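Local coordinates for protein superoxide dismutase [Fe] (Aquifex pyrophilus, PDB 1COJ) that catalyses the dismutation of superoxide to hydrogen peroxide and oxygen, using one iron ion in each subunit of a homotetramer, at residues Ile42-Leu46 with Leu67-Glu71; Lys119-Phe125 with Arg177-Asp182; Phe125-Leu131 with Leu159-Tyr165; Leu156-Ile160 with Arg196-Ala200. All blocks are in the same frame, centred on the assembly; numbering follows the deposited sequence.

How the contacts relate
Contact 3 is the buried centre: two antiparallel strands joined by backbone bonds, with an iron ligand at one end. Contacts 2 and 4 lie against it. Contact 2 shares Phe125 and brings helices 111-124 and 177-186 together beside the metal end, where an arginine grips backbone carbonyls and a salt bridge sits at the partly exposed rim. Contact 4 shares Leu159 and Ile160, is fully buried and mostly aliphatic, and packs helix 190-207 on the other end of strand 157-163. Contact 1 stands apart in the alpha-hairpin domain, its centre about 24 Å from that of contact 3; there two long helices meet through aliphatic side chains, with charged groups turned toward other subunits.

Contact 1: residues Ile42-Leu46 with Leu67-Glu71; sequences IQEKL and LKVEE
Ile42 reaches across to helix 63-86 with both of its methyls. Ile42 CG2, anti to the backbone N (chi1 -70° sets CG1 beside that N), lies 3.6 Å from Leu67 O and also touches the CB of Glu71, while Ile42 CD1 runs further along the partner helix to meet Glu70 CB at 3.8 Å. The isoleucine thus covers one turn of backbone between Leu67 and Glu71. One residue on, the bent side chain of Gln43 brings its amide up to the Glu71 carboxylate; the two flat groups are nearly coplanar, 13° apart. Lys45 contributes only its stem: Lys45 CB rests 3.9 Å from Leu67 CD2, and the extended chain then leads off to Glu41 and to Glu63 of the second subunit. Leu46 closes the segment. Leu46 CD1 sits 3.7 Å from Leu67 CB, the two leucines sliding past each other in opposite directions, and its CD2 lies against Lys68 CD and the Glu71 carboxylate. That carboxylate is held from its own helix by Lys68, whose NZ bonds Glu71 OE1 on the syn side at 2.9 Å. The short segments run nearly antiparallel, at 153° and 10.2 Å between axes, as the two arms of the alpha-hairpin. Phe51 of the connecting loop packs on Lys45 and Leu67, Tyr61 of the second subunit packs on Ile42, and Lys68 also touches Phe125 of the third.

Contact 2: residues Lys119-Phe125 with Arg177-Asp182; sequences KAAAMAF and RPPYID
The Arg177 guanidinium presents its edge to the end of helix 111-124, with Ala122 O near its plane and Phe125 O set obliquely to it. One nitrogen, Arg177 NH1, serves both carbonyls: it reaches Ala122 O at 2.9 Å, the oxygen tilted 21° from the guanidinium plane but the donor lying in the carbonyl plane, and it makes a weak, strongly bent bond to Phe125 O. The first two torsions are extended, with CG anti to the backbone N (chi1 -171°), which carries the chain across before a bend at chi3 turns the head to these oxygens. A leucine here would offer no N-H, and would probably leave Ala122 O without this donor at the end of its helix. Met123 packs next to it, curling back at chi2 and chi3: Met123 SD lies 3.7 Å from Ile181 CD1, and its CE is 3.7 Å from Pro178 CG. Ile181 CD1 also presses on Ala122 CB at 3.6 Å. At the rim Lys119 NZ forms a salt bridge with Asp182 OD1 at 3.1 Å. The short helical segments run at 140° to each other, within the C-terminal domain of the iron/manganese superoxide dismutase family. Thr164 also donates to Phe125 O and Tyr180 OH reaches the backbone O of the iron ligand Asp163, so this helix pair borders the metal site.

Contact 3: residues Phe125-Leu131 with Leu159-Tyr165; sequences FRGWAIL and LIVIDTY. With FE (Fe (III) ion), chain B.
Paired across the strands, Trp128 and Asp163 share a face; there chi1 of -57° puts Trp128 CG anti to its carbonyl carbon and chi1 of -169° puts Asp163 CG anti to its backbone N, which lays the indole against the carboxylate. The two planes are stacked, 10° apart, and Asp163 CB lies over one face of the indole, out at its rim, 3.5 Å from Trp128 CZ3. Val161 CG1 presses on the same ring, 3.3 Å from Trp128 CE3, and Trp128 NE1 is hydrogen-bonded to His148 ND1. Asp163 OD2 binds the iron; Asp163 OD1 closes an Asx turn by accepting the N of Tyr165 at 3.0 Å, from above the carboxylate plane. A serine in place of Trp128 would probably open a gap beside the Asp163 carboxylate and leave His148 ND1 without the indole N-H.

Behind this pair the strands run antiparallel, with Ala129 and Ile162 exchanging N-H...O bonds in both directions. Leu131 does the same with Ile160, its O taking a second N-H from Leu159 in a classic bulge. At the other end Thr164 OG1 donates to Phe125 O at 2.9 Å and Thr164 N to Gly127 O, also at 2.9 Å, both from above the carbonyl planes. With His27, His81, His167 and a water, Asp163 completes the five-ligand iron site known from iron and manganese superoxide dismutases.

Contact 4: residues Leu156-Ile160 with Arg196-Ala200; sequences LIPLI and RFEKA
Leu159 pushes its two methyls into the surface of helix 190-207, and this is the closely filled part of the contact, one side chain meeting three helix residues. Leu159 CD2 lies 3.8 Å from Phe197 N and also touches Arg196 CB and Ala200 CB, so it sits over one turn of the helix. Leu159 CD1 comes to the edge of the Phe197 ring, 3.9 Å from Phe197 CD1. Above this patch the extended Arg196 chain runs back over the strand, and Arg196 NH1 donates to Leu159 O at 2.8 Å with an angle of 147° at the hydrogen. The oxygen lies close to the guanidinium plane, while the donor stands 41° out of the carbonyl plane. The other terminal nitrogen, NH2, bonds Leu83 O, tying the end of helix 63-86 to the same arginine.

The chain turns a corner at Leu159, and the helix packs against that corner of the three-stranded antiparallel sheet in the alpha/beta C-terminal domain of the family.

Toward Ile157 the fit is sparser. Ile157 CG2, which chi1 of -57° sets anti to the backbone N, touches Ala200 CB at 3.8 Å, and Phe210 of the third subunit packs on Ile157 and Arg196. Pro158 keeps its ring well back; Pro158 O is buried without a polar partner, 3.9 Å from Arg196 CD. On the far side of the helix Glu198 faces solvent and pairs with Lys202.

Contact 1: residues Ile42-Leu46 with Leu67-Glu71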
loop_
_atom_site.group_PDB
_atom_site.type_symbol
_atom_site.label_atom_id
_atom_site.label_comp_id
_atom_site.label_asym_id
_atom_site.label_seq_id
_atom_site.Cartn_x
_atom_site.Cartn_y
_atom_site.Cartn_z
ATOM N N ILE A 42 6.045 17.157 -11.306
ATOM C CA ILE A 42 6.383 15.807 -11.735
ATOM C C ILE A 42 6.532 15.755 -13.258
ATOM O O ILE A 42 7.482 15.157 -13.766
ATOM C CB ILE A 42 5.323 14.801 -11.228
ATOM C CG1 ILE A 42 5.445 14.656 -9.705
ATOM C CG2 ILE A 42 5.465 13.452 -11.929
ATOM C CD1 ILE A 42 4.320 13.877 -9.054
ATOM N N GLN A 43 5.649 16.451 -13.976
ATOM C CA GLN A 43 5.709 16.478 -15.439
ATOM C C GLN A 43 7.011 17.100 -15.932
ATOM O O GLN A 43 7.626 16.598 -16.876
ATOM C CB GLN A 43 4.509 17.218 -16.047
ATOM C CG GLN A 43 3.174 16.500 -15.871
ATOM C CD GLN A 43 3.238 15.021 -16.218
ATOM O OE1 GLN A 43 2.971 14.163 -15.380
ATOM N NE2 GLN A 43 3.628 14.715 -17.438
ATOM N N GLU A 44 7.437 18.175 -15.278
ATOM C CA GLU A 44 8.675 18.852 -15.647
ATOM C C GLU A 44 9.881 17.943 -15.428
ATOM O O GLU A 44 10.750 17.834 -16.295
ATOM C CB GLU A 44 8.855 20.126 -14.827
ATOM C CG GLU A 44 7.794 21.182 -15.052
ATOM C CD GLU A 44 8.031 22.404 -14.188
ATOM O OE1 GLU A 44 8.313 22.227 -12.981
ATOM O OE2 GLU A 44 7.948 23.538 -14.708
ATOM N N LYS A 45 9.922 17.289 -14.271
ATOM C CA LYS A 45 11.027 16.399 -13.935
ATOM C C LYS A 45 11.048 15.145 -14.791
ATOM O O LYS A 45 12.113 14.646 -15.141
ATOM C CB LYS A 45 11.002 16.067 -12.447
ATOM C CG LYS A 45 11.363 17.276 -11.611
ATOM C CD LYS A 45 11.292 17.021 -10.124
ATOM C CE LYS A 45 11.794 18.249 -9.371
ATOM N NZ LYS A 45 11.703 18.115 -7.900
ATOM N N LEU A 46 9.867 14.675 -15.166
ATOM C CA LEU A 46 9.731 13.495 -16.004
ATOM C C LEU A 46 10.230 13.825 -17.424
ATOM O O LEU A 46 10.743 12.958 -18.125
ATOM C CB LEU A 46 8.264 13.070 -16.020
ATOM C CG LEU A 46 7.866 11.608 -15.808
ATOM C CD1 LEU A 46 8.887 10.833 -15.000
ATOM C CD2 LEU A 46 6.503 11.584 -15.132
ATOM N N LEU A 67 8.881 9.119 -9.507
ATOM C CA LEU A 67 8.100 10.126 -10.222
ATOM C C LEU A 67 6.817 9.510 -10.788
ATOM O O LEU A 67 5.743 10.113 -10.711
ATOM C CB LEU A 67 8.932 10.745 -11.351
ATOM C CG LEU A 67 9.983 11.778 -10.927
ATOM C CD1 LEU A 67 11.024 11.990 -12.019
ATOM C CD2 LEU A 67 9.285 13.086 -10.587
ATOM N N LYS A 68 6.925 8.303 -11.341
ATOM C CA LYS A 68 5.763 7.630 -11.904
ATOM C C LYS A 68 4.776 7.212 -10.813
ATOM O O LYS A 68 3.559 7.224 -11.033
ATOM C CB LYS A 68 6.191 6.419 -12.731
ATOM C CG LYS A 68 6.982 6.765 -13.987
ATOM C CD LYS A 68 6.154 7.573 -14.981
ATOM C CE LYS A 68 4.969 6.772 -15.514
ATOM N NZ LYS A 68 4.206 7.516 -16.549
ATOM N N VAL A 69 5.299 6.834 -9.650
ATOM C CA VAL A 69 4.459 6.431 -8.527
ATOM C C VAL A 69 3.607 7.618 -8.085
ATOM O O VAL A 69 2.378 7.536 -8.065
ATOM C CB VAL A 69 5.297 5.932 -7.321
ATOM C CG1 VAL A 69 4.407 5.746 -6.101
ATOM C CG2 VAL A 69 5.983 4.613 -7.653
ATOM N N GLU A 70 4.251 8.744 -7.801
ATOM C CA GLU A 70 3.513 9.917 -7.351
ATOM C C GLU A 70 2.702 10.588 -8.452
ATOM O O GLU A 70 1.776 11.354 -8.172
ATOM C CB GLU A 70 4.438 10.915 -6.644
ATOM C CG GLU A 70 5.299 10.301 -5.528
ATOM C CD GLU A 70 4.499 9.671 -4.383
ATOM O OE1 GLU A 70 5.136 9.170 -3.437
ATOM O OE2 GLU A 70 3.249 9.669 -4.409
ATOM N N GLU A 71 3.017 10.284 -9.706
ATOM C CA GLU A 71 2.257 10.852 -10.805
ATOM C C GLU A 71 0.819 10.358 -10.698
ATOM O O GLU A 71 -0.119 11.129 -10.908
ATOM C CB GLU A 71 2.838 10.441 -12.156
ATOM C CG GLU A 71 2.107 11.069 -13.345
ATOM C CD GLU A 71 2.649 10.597 -14.681
ATOM O OE1 GLU A 71 2.961 9.394 -14.794
ATOM O OE2 GLU A 71 2.763 11.419 -15.615
#

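Contact 2: residues Lys119-Phe125 with Arg177-Asp182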
loop_
_atom_site.group_PDB
_atom_site.type_symbol
_atom_site.label_atom_id
_atom_site.label_comp_id
_atom_site.label_asym_id
_atom_site.label_seq_id
_atom_site.Cartn_x
_atom_site.Cartn_y
_atom_site.Cartn_z
ATOM N N LYS A 119 -23.191 4.297 0.720
ATOM C CA LYS A 119 -22.933 4.760 2.080
ATOM C C LYS A 119 -22.001 3.782 2.786
ATOM O O LYS A 119 -21.084 4.191 3.498
ATOM C CB LYS A 119 -24.234 4.906 2.872
ATOM C CG LYS A 119 -25.180 5.977 2.352
ATOM C CD LYS A 119 -26.393 6.087 3.263
ATOM C CE LYS A 119 -27.449 7.037 2.717
ATOM N NZ LYS A 119 -26.979 8.440 2.566
ATOM N N ALA A 120 -22.213 2.492 2.547
ATOM C CA ALA A 120 -21.390 1.449 3.152
ATOM C C ALA A 120 -19.934 1.565 2.695
ATOM O O ALA A 120 -19.013 1.533 3.520
ATOM C CB ALA A 120 -21.948 0.075 2.807
ATOM N N ALA A 121 -19.734 1.723 1.387
ATOM C CA ALA A 121 -18.394 1.858 0.821
ATOM C C ALA A 121 -17.724 3.121 1.353
ATOM O O ALA A 121 -16.533 3.116 1.657
ATOM C CB ALA A 121 -18.451 1.883 -0.709
ATOM N N ALA A 122 -18.503 4.193 1.495
ATOM C CA ALA A 122 -17.981 5.457 2.007
ATOM C C ALA A 122 -17.534 5.319 3.462
ATOM O O ALA A 122 -16.597 5.986 3.901
ATOM C CB ALA A 122 -19.027 6.556 1.871
ATOM N N MET A 123 -18.216 4.459 4.209
ATOM C CA MET A 123 -17.870 4.225 5.607
ATOM C C MET A 123 -16.722 3.223 5.751
ATOM O O MET A 123 -15.968 3.272 6.719
ATOM C CB MET A 123 -19.088 3.710 6.383
ATOM C CG MET A 123 -20.140 4.771 6.707
ATOM S SD MET A 123 -19.494 6.109 7.739
ATOM C CE MET A 123 -19.271 5.290 9.276
ATOM N N ALA A 124 -16.602 2.316 4.784
ATOM C CA ALA A 124 -15.575 1.276 4.811
ATOM C C ALA A 124 -14.223 1.669 4.231
ATOM O O ALA A 124 -13.216 1.023 4.534
ATOM C CB ALA A 124 -16.092 0.017 4.107
ATOM N N PHE A 125 -14.190 2.708 3.399
ATOM C CA PHE A 125 -12.939 3.128 2.781
ATOM C C PHE A 125 -12.294 4.412 3.257
ATOM O O PHE A 125 -12.960 5.385 3.600
ATOM C CB PHE A 125 -13.037 3.043 1.263
ATOM C CG PHE A 125 -13.053 1.633 0.776
ATOM C CD1 PHE A 125 -11.864 0.978 0.457
ATOM C CD2 PHE A 125 -14.244 0.919 0.744
ATOM C CE1 PHE A 125 -11.867 -0.372 0.124
ATOM C CE2 PHE A 125 -14.262 -0.424 0.415
ATOM C CZ PHE A 125 -13.071 -1.073 0.105
ATOM N N ARG A 177 -18.392 10.944 10.166
ATOM C CA ARG A 177 -18.535 10.770 8.723
ATOM C C ARG A 177 -19.973 10.579 8.207
ATOM O O ARG A 177 -20.332 11.132 7.167
ATOM C CB ARG A 177 -17.635 9.624 8.234
ATOM C CG ARG A 177 -17.554 9.502 6.719
ATOM C CD ARG A 177 -16.628 8.380 6.284
ATOM N NE ARG A 177 -15.230 8.640 6.628
ATOM C CZ ARG A 177 -14.228 7.798 6.384
ATOM N NH1 ARG A 177 -14.459 6.637 5.781
ATOM N NH2 ARG A 177 -12.992 8.112 6.754
ATOM N N PRO A 178 -20.816 9.810 8.926
ATOM C CA PRO A 178 -22.201 9.596 8.467
ATOM C C PRO A 178 -23.006 10.850 8.096
ATOM O O PRO A 178 -23.629 10.894 7.029
ATOM C CB PRO A 178 -22.827 8.829 9.627
ATOM C CG PRO A 178 -21.690 8.007 10.116
ATOM C CD PRO A 178 -20.539 8.990 10.120
ATOM N N PRO A 179 -23.028 11.874 8.967
ATOM C CA PRO A 179 -23.794 13.068 8.610
ATOM C C PRO A 179 -23.238 13.763 7.368
ATOM O O PRO A 179 -23.984 14.407 6.632
ATOM C CB PRO A 179 -23.688 13.941 9.863
ATOM C CG PRO A 179 -22.416 13.486 10.502
ATOM C CD PRO A 179 -22.471 12.001 10.327
ATOM N N TYR A 180 -21.939 13.616 7.128
ATOM C CA TYR A 180 -21.307 14.215 5.958
ATOM C C TYR A 180 -21.789 13.502 4.695
ATOM O O TYR A 180 -22.086 14.144 3.684
ATOM C CB TYR A 180 -19.780 14.140 6.081
ATOM C CG TYR A 180 -19.039 14.164 4.761
ATOM C CD1 TYR A 180 -19.035 15.304 3.953
ATOM C CD2 TYR A 180 -18.343 13.037 4.316
ATOM C CE1 TYR A 180 -18.350 15.319 2.727
ATOM C CE2 TYR A 180 -17.658 13.039 3.097
ATOM C CZ TYR A 180 -17.665 14.180 2.308
ATOM O OH TYR A 180 -16.991 14.177 1.107
ATOM N N ILE A 181 -21.879 12.175 4.762
ATOM C CA ILE A 181 -22.334 11.389 3.620
ATOM C C ILE A 181 -23.772 11.775 3.267
ATOM O O ILE A 181 -24.110 11.928 2.093
ATOM C CB ILE A 181 -22.235 9.873 3.902
ATOM C CG1 ILE A 181 -20.782 9.495 4.210
ATOM C CG2 ILE A 181 -22.732 9.082 2.699
ATOM C CD1 ILE A 181 -20.605 8.090 4.763
ATOM N N ASP A 182 -24.610 11.966 4.285
ATOM C CA ASP A 182 -25.996 12.365 4.055
ATOM C C ASP A 182 -26.030 13.734 3.380
ATOM O O ASP A 182 -26.785 13.943 2.429
ATOM C CB ASP A 182 -26.780 12.424 5.373
ATOM C CG ASP A 182 -27.009 11.052 5.984
ATOM O OD1 ASP A 182 -27.087 10.063 5.227
ATOM O OD2 ASP A 182 -27.119 10.964 7.226
#

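Contact 3: residues Phe125-Leu131 with Leu159-Tyr165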
loop_
_atom_site.group_PDB
_atom_site.type_symbol
_atom_site.label_atom_id
_atom_site.label_comp_id
_atom_site.label_asym_id
_atom_site.label_seq_id
_atom_site.Cartn_x
_atom_site.Cartn_y
_atom_site.Cartn_z
ATOM N N PHE A 125 -14.190 2.708 3.399
ATOM C CA PHE A 125 -12.939 3.128 2.781
ATOM C C PHE A 125 -12.294 4.412 3.257
ATOM O O PHE A 125 -12.960 5.385 3.600
ATOM C CB PHE A 125 -13.037 3.043 1.263
ATOM C CG PHE A 125 -13.053 1.633 0.776
ATOM C CD1 PHE A 125 -11.864 0.978 0.457
ATOM C CD2 PHE A 125 -14.244 0.919 0.744
ATOM C CE1 PHE A 125 -11.867 -0.372 0.124
ATOM C CE2 PHE A 125 -14.262 -0.424 0.415
ATOM C CZ PHE A 125 -13.071 -1.073 0.105
ATOM N N ARG A 126 -10.968 4.386 3.273
ATOM C CA ARG A 126 -10.156 5.483 3.770
ATOM C C ARG A 126 -9.870 6.630 2.812
ATOM O O ARG A 126 -9.315 7.649 3.232
ATOM C CB ARG A 126 -8.849 4.910 4.318
ATOM C CG ARG A 126 -9.088 3.786 5.322
ATOM C CD ARG A 126 -7.840 2.966 5.624
ATOM N NE ARG A 126 -8.177 1.825 6.476
ATOM C CZ ARG A 126 -7.355 0.820 6.767
ATOM N NH1 ARG A 126 -6.122 0.788 6.280
ATOM N NH2 ARG A 126 -7.777 -0.169 7.542
ATOM N N GLY A 127 -10.250 6.474 1.548
ATOM C CA GLY A 127 -9.996 7.517 0.572
ATOM C C GLY A 127 -11.179 8.019 -0.234
ATOM O O GLY A 127 -11.470 9.221 -0.228
ATOM N N TRP A 128 -11.833 7.119 -0.965
ATOM C CA TRP A 128 -12.974 7.476 -1.813
ATOM C C TRP A 128 -13.945 6.309 -1.963
ATOM O O TRP A 128 -13.585 5.156 -1.730
ATOM C CB TRP A 128 -12.502 7.838 -3.236
ATOM C CG TRP A 128 -11.501 8.952 -3.337
ATOM C CD1 TRP A 128 -10.156 8.862 -3.137
ATOM C CD2 TRP A 128 -11.764 10.323 -3.669
ATOM N NE1 TRP A 128 -9.569 10.085 -3.314
ATOM C CE2 TRP A 128 -10.535 11.004 -3.647
ATOM C CE3 TRP A 128 -12.927 11.037 -3.986
ATOM C CZ2 TRP A 128 -10.420 12.373 -3.933
ATOM C CZ3 TRP A 128 -12.820 12.403 -4.272
ATOM C CH2 TRP A 128 -11.575 13.052 -4.243
ATOM N N ALA A 129 -15.163 6.621 -2.381
ATOM C CA ALA A 129 -16.192 5.624 -2.653
ATOM C C ALA A 129 -16.707 6.054 -4.023
ATOM O O ALA A 129 -17.126 7.203 -4.204
ATOM C CB ALA A 129 -17.300 5.678 -1.616
ATOM N N ILE A 130 -16.619 5.159 -5.002
ATOM C CA ILE A 130 -17.037 5.476 -6.362
ATOM C C ILE A 130 -18.077 4.535 -6.961
ATOM O O ILE A 130 -18.011 3.321 -6.765
ATOM C CB ILE A 130 -15.808 5.471 -7.314
ATOM C CG1 ILE A 130 -14.773 6.498 -6.853
ATOM C CG2 ILE A 130 -16.233 5.781 -8.746
ATOM C CD1 ILE A 130 -13.484 6.493 -7.657
ATOM N N LEU A 131 -19.077 5.111 -7.625
ATOM C CA LEU A 131 -20.081 4.328 -8.339
ATOM C C LEU A 131 -19.711 4.595 -9.788
ATOM O O LEU A 131 -19.681 5.755 -10.213
ATOM C CB LEU A 131 -21.513 4.826 -8.096
ATOM C CG LEU A 131 -22.556 4.144 -9.006
ATOM C CD1 LEU A 131 -22.701 2.666 -8.648
ATOM C CD2 LEU A 131 -23.903 4.834 -8.904
ATOM N N LEU A 159 -19.125 7.791 -12.092
ATOM C CA LEU A 159 -20.393 8.498 -12.208
ATOM C C LEU A 159 -20.577 9.320 -10.944
ATOM O O LEU A 159 -20.825 10.522 -11.013
ATOM C CB LEU A 159 -21.561 7.521 -12.376
ATOM C CG LEU A 159 -21.507 6.555 -13.565
ATOM C CD1 LEU A 159 -22.778 5.730 -13.607
ATOM C CD2 LEU A 159 -21.315 7.309 -14.876
ATOM N N ILE A 160 -20.468 8.668 -9.789
ATOM C CA ILE A 160 -20.600 9.350 -8.499
ATOM C C ILE A 160 -19.311 9.116 -7.715
ATOM O O ILE A 160 -18.870 7.971 -7.561
ATOM C CB ILE A 160 -21.805 8.823 -7.676
ATOM C CG1 ILE A 160 -23.119 9.126 -8.402
ATOM C CG2 ILE A 160 -21.798 9.438 -6.272
ATOM C CD1 ILE A 160 -24.363 8.617 -7.675
ATOM N N VAL A 161 -18.711 10.199 -7.226
ATOM C CA VAL A 161 -17.458 10.126 -6.479
ATOM C C VAL A 161 -17.579 10.810 -5.115
ATOM O O VAL A 161 -17.890 12.000 -5.036
ATOM C CB VAL A 161 -16.307 10.790 -7.281
ATOM C CG1 VAL A 161 -15.014 10.724 -6.510
ATOM C CG2 VAL A 161 -16.143 10.107 -8.629
ATOM N N ILE A 162 -17.342 10.056 -4.047
ATOM C CA ILE A 162 -17.420 10.597 -2.695
ATOM C C ILE A 162 -16.041 10.588 -2.047
ATOM O O ILE A 162 -15.394 9.542 -1.948
ATOM C CB ILE A 162 -18.378 9.779 -1.787
ATOM C CG1 ILE A 162 -19.729 9.572 -2.472
ATOM C CG2 ILE A 162 -18.576 10.501 -0.451
ATOM C CD1 ILE A 162 -20.721 8.756 -1.648
ATOM N N ASP A 163 -15.591 11.764 -1.628
ATOM C CA ASP A 163 -14.302 11.919 -0.969
ATOM C C ASP A 163 -14.465 11.543 0.504
ATOM O O ASP A 163 -15.296 12.130 1.199
ATOM C CB ASP A 163 -13.841 13.378 -1.067
ATOM C CG ASP A 163 -12.397 13.573 -0.640
ATOM O OD1 ASP A 163 -11.752 12.595 -0.210
ATOM O OD2 ASP A 163 -11.888 14.702 -0.770
ATOM N N THR A 164 -13.692 10.570 0.981
ATOM C CA THR A 164 -13.780 10.178 2.382
ATOM C C THR A 164 -12.521 10.548 3.161
ATOM O O THR A 164 -12.346 10.135 4.303
ATOM C CB THR A 164 -14.125 8.671 2.569
ATOM O OG1 THR A 164 -13.086 7.856 2.020
ATOM C CG2 THR A 164 -15.441 8.334 1.890
ATOM N N TYR A 165 -11.624 11.304 2.531
ATOM C CA TYR A 165 -10.415 11.763 3.213
ATOM C C TYR A 165 -10.914 12.646 4.343
ATOM O O TYR A 165 -11.903 13.362 4.182
ATOM C CB TYR A 165 -9.541 12.615 2.297
ATOM C CG TYR A 165 -8.481 11.855 1.530
ATOM C CD1 TYR A 165 -7.127 12.034 1.820
ATOM C CD2 TYR A 165 -8.823 10.985 0.491
ATOM C CE1 TYR A 165 -6.132 11.368 1.092
ATOM C CE2 TYR A 165 -7.835 10.309 -0.245
ATOM C CZ TYR A 165 -6.491 10.507 0.060
ATOM O OH TYR A 165 -5.505 9.872 -0.678
HETATM FE FE FE B . -10.163 15.612 -0.832
HETATM O O HOH W 1 -10.063 8.940 5.648
HETATM O O HOH W 2 -9.279 13.826 -1.005
#

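Contact 4: residues Leu156-Ile160 with Arg196-Ala200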
loop_
_atom_site.group_PDB
_atom_site.type_symbol
_atom_site.label_atom_id
_atom_site.label_comp_id
_atom_site.label_asym_id
_atom_site.label_seq_id
_atom_site.Cartn_x
_atom_site.Cartn_y
_atom_site.Cartn_z
ATOM N N LEU A 156 -12.558 1.831 -15.134
ATOM C CA LEU A 156 -13.807 2.319 -14.554
ATOM C C LEU A 156 -14.157 3.757 -14.951
ATOM O O LEU A 156 -13.322 4.655 -14.847
ATOM C CB LEU A 156 -13.750 2.202 -13.021
ATOM C CG LEU A 156 -15.045 2.457 -12.243
ATOM C CD1 LEU A 156 -15.935 1.241 -12.338
ATOM C CD2 LEU A 156 -14.744 2.747 -10.790
ATOM N N ILE A 157 -15.384 3.962 -15.428
ATOM C CA ILE A 157 -15.858 5.297 -15.794
ATOM C C ILE A 157 -16.680 5.761 -14.587
ATOM O O ILE A 157 -17.759 5.232 -14.322
ATOM C CB ILE A 157 -16.743 5.266 -17.057
ATOM C CG1 ILE A 157 -15.968 4.644 -18.221
ATOM C CG2 ILE A 157 -17.174 6.680 -17.433
ATOM C CD1 ILE A 157 -16.803 4.426 -19.461
ATOM N N PRO A 158 -16.166 6.743 -13.828
ATOM C CA PRO A 158 -16.818 7.292 -12.628
ATOM C C PRO A 158 -18.092 8.082 -12.874
ATOM O O PRO A 158 -18.121 8.970 -13.725
ATOM C CB PRO A 158 -15.743 8.213 -12.039
ATOM C CG PRO A 158 -14.470 7.803 -12.725
ATOM C CD PRO A 158 -14.919 7.467 -14.106
ATOM N N LEU A 159 -19.125 7.791 -12.092
ATOM C CA LEU A 159 -20.393 8.498 -12.208
ATOM C C LEU A 159 -20.577 9.320 -10.944
ATOM O O LEU A 159 -20.825 10.522 -11.013
ATOM C CB LEU A 159 -21.561 7.521 -12.376
ATOM C CG LEU A 159 -21.507 6.555 -13.565
ATOM C CD1 LEU A 159 -22.778 5.730 -13.607
ATOM C CD2 LEU A 159 -21.315 7.309 -14.876
ATOM N N ILE A 160 -20.468 8.668 -9.789
ATOM C CA ILE A 160 -20.600 9.350 -8.499
ATOM C C ILE A 160 -19.311 9.116 -7.715
ATOM O O ILE A 160 -18.870 7.971 -7.561
ATOM C CB ILE A 160 -21.805 8.823 -7.676
ATOM C CG1 ILE A 160 -23.119 9.126 -8.402
ATOM C CG2 ILE A 160 -21.798 9.438 -6.272
ATOM C CD1 ILE A 160 -24.363 8.617 -7.675
ATOM N N ARG A 196 -22.961 12.120 -17.431
ATOM C CA ARG A 196 -21.829 11.210 -17.309
ATOM C C ARG A 196 -22.277 9.807 -17.706
ATOM O O ARG A 196 -21.580 9.109 -18.444
ATOM C CB ARG A 196 -21.300 11.192 -15.875
ATOM C CG ARG A 196 -20.630 12.479 -15.432
ATOM C CD ARG A 196 -20.101 12.350 -14.013
ATOM N NE ARG A 196 -19.507 13.594 -13.528
ATOM C CZ ARG A 196 -19.210 13.838 -12.255
ATOM N NH1 ARG A 196 -19.444 12.926 -11.325
ATOM N NH2 ARG A 196 -18.721 15.018 -11.903
ATOM N N PHE A 197 -23.461 9.416 -17.245
ATOM C CA PHE A 197 -24.011 8.098 -17.544
ATOM C C PHE A 197 -24.250 7.898 -19.036
ATOM O O PHE A 197 -23.920 6.844 -19.588
ATOM C CB PHE A 197 -25.312 7.860 -16.769
ATOM C CG PHE A 197 -25.915 6.495 -16.994
ATOM C CD1 PHE A 197 -25.272 5.349 -16.533
ATOM C CD2 PHE A 197 -27.124 6.354 -17.670
ATOM C CE1 PHE A 197 -25.824 4.081 -16.739
ATOM C CE2 PHE A 197 -27.686 5.092 -17.882
ATOM C CZ PHE A 197 -27.035 3.955 -17.416
ATOM N N GLU A 198 -24.836 8.903 -19.683
ATOM C CA GLU A 198 -25.112 8.835 -21.113
ATOM C C GLU A 198 -23.822 8.585 -21.890
ATOM O O GLU A 198 -23.761 7.700 -22.752
ATOM C CB GLU A 198 -25.762 10.138 -21.588
ATOM C CG GLU A 198 -26.254 10.118 -23.031
ATOM C CD GLU A 198 -27.419 9.149 -23.269
ATOM O OE1 GLU A 198 -28.090 8.754 -22.287
ATOM O OE2 GLU A 198 -27.676 8.790 -24.445
ATOM N N LYS A 199 -22.791 9.354 -21.552
ATOM C CA LYS A 199 -21.491 9.238 -22.201
ATOM C C LYS A 199 -20.857 7.886 -21.904
ATOM O O LYS A 199 -20.299 7.246 -22.796
ATOM C CB LYS A 199 -20.568 10.365 -21.740
ATOM C CG LYS A 199 -21.052 11.749 -22.128
ATOM C CD LYS A 199 -20.039 12.812 -21.760
ATOM C CE LYS A 199 -20.448 14.157 -22.329
ATOM N NZ LYS A 199 -19.425 15.213 -22.101
ATOM N N ALA A 200 -20.968 7.444 -20.654
ATOM C CA ALA A 200 -20.412 6.163 -20.234
ATOM C C ALA A 200 -21.023 5.009 -21.032
ATOM O O ALA A 200 -20.307 4.134 -21.523
ATOM C CB ALA A 200 -20.626 5.959 -18.735
#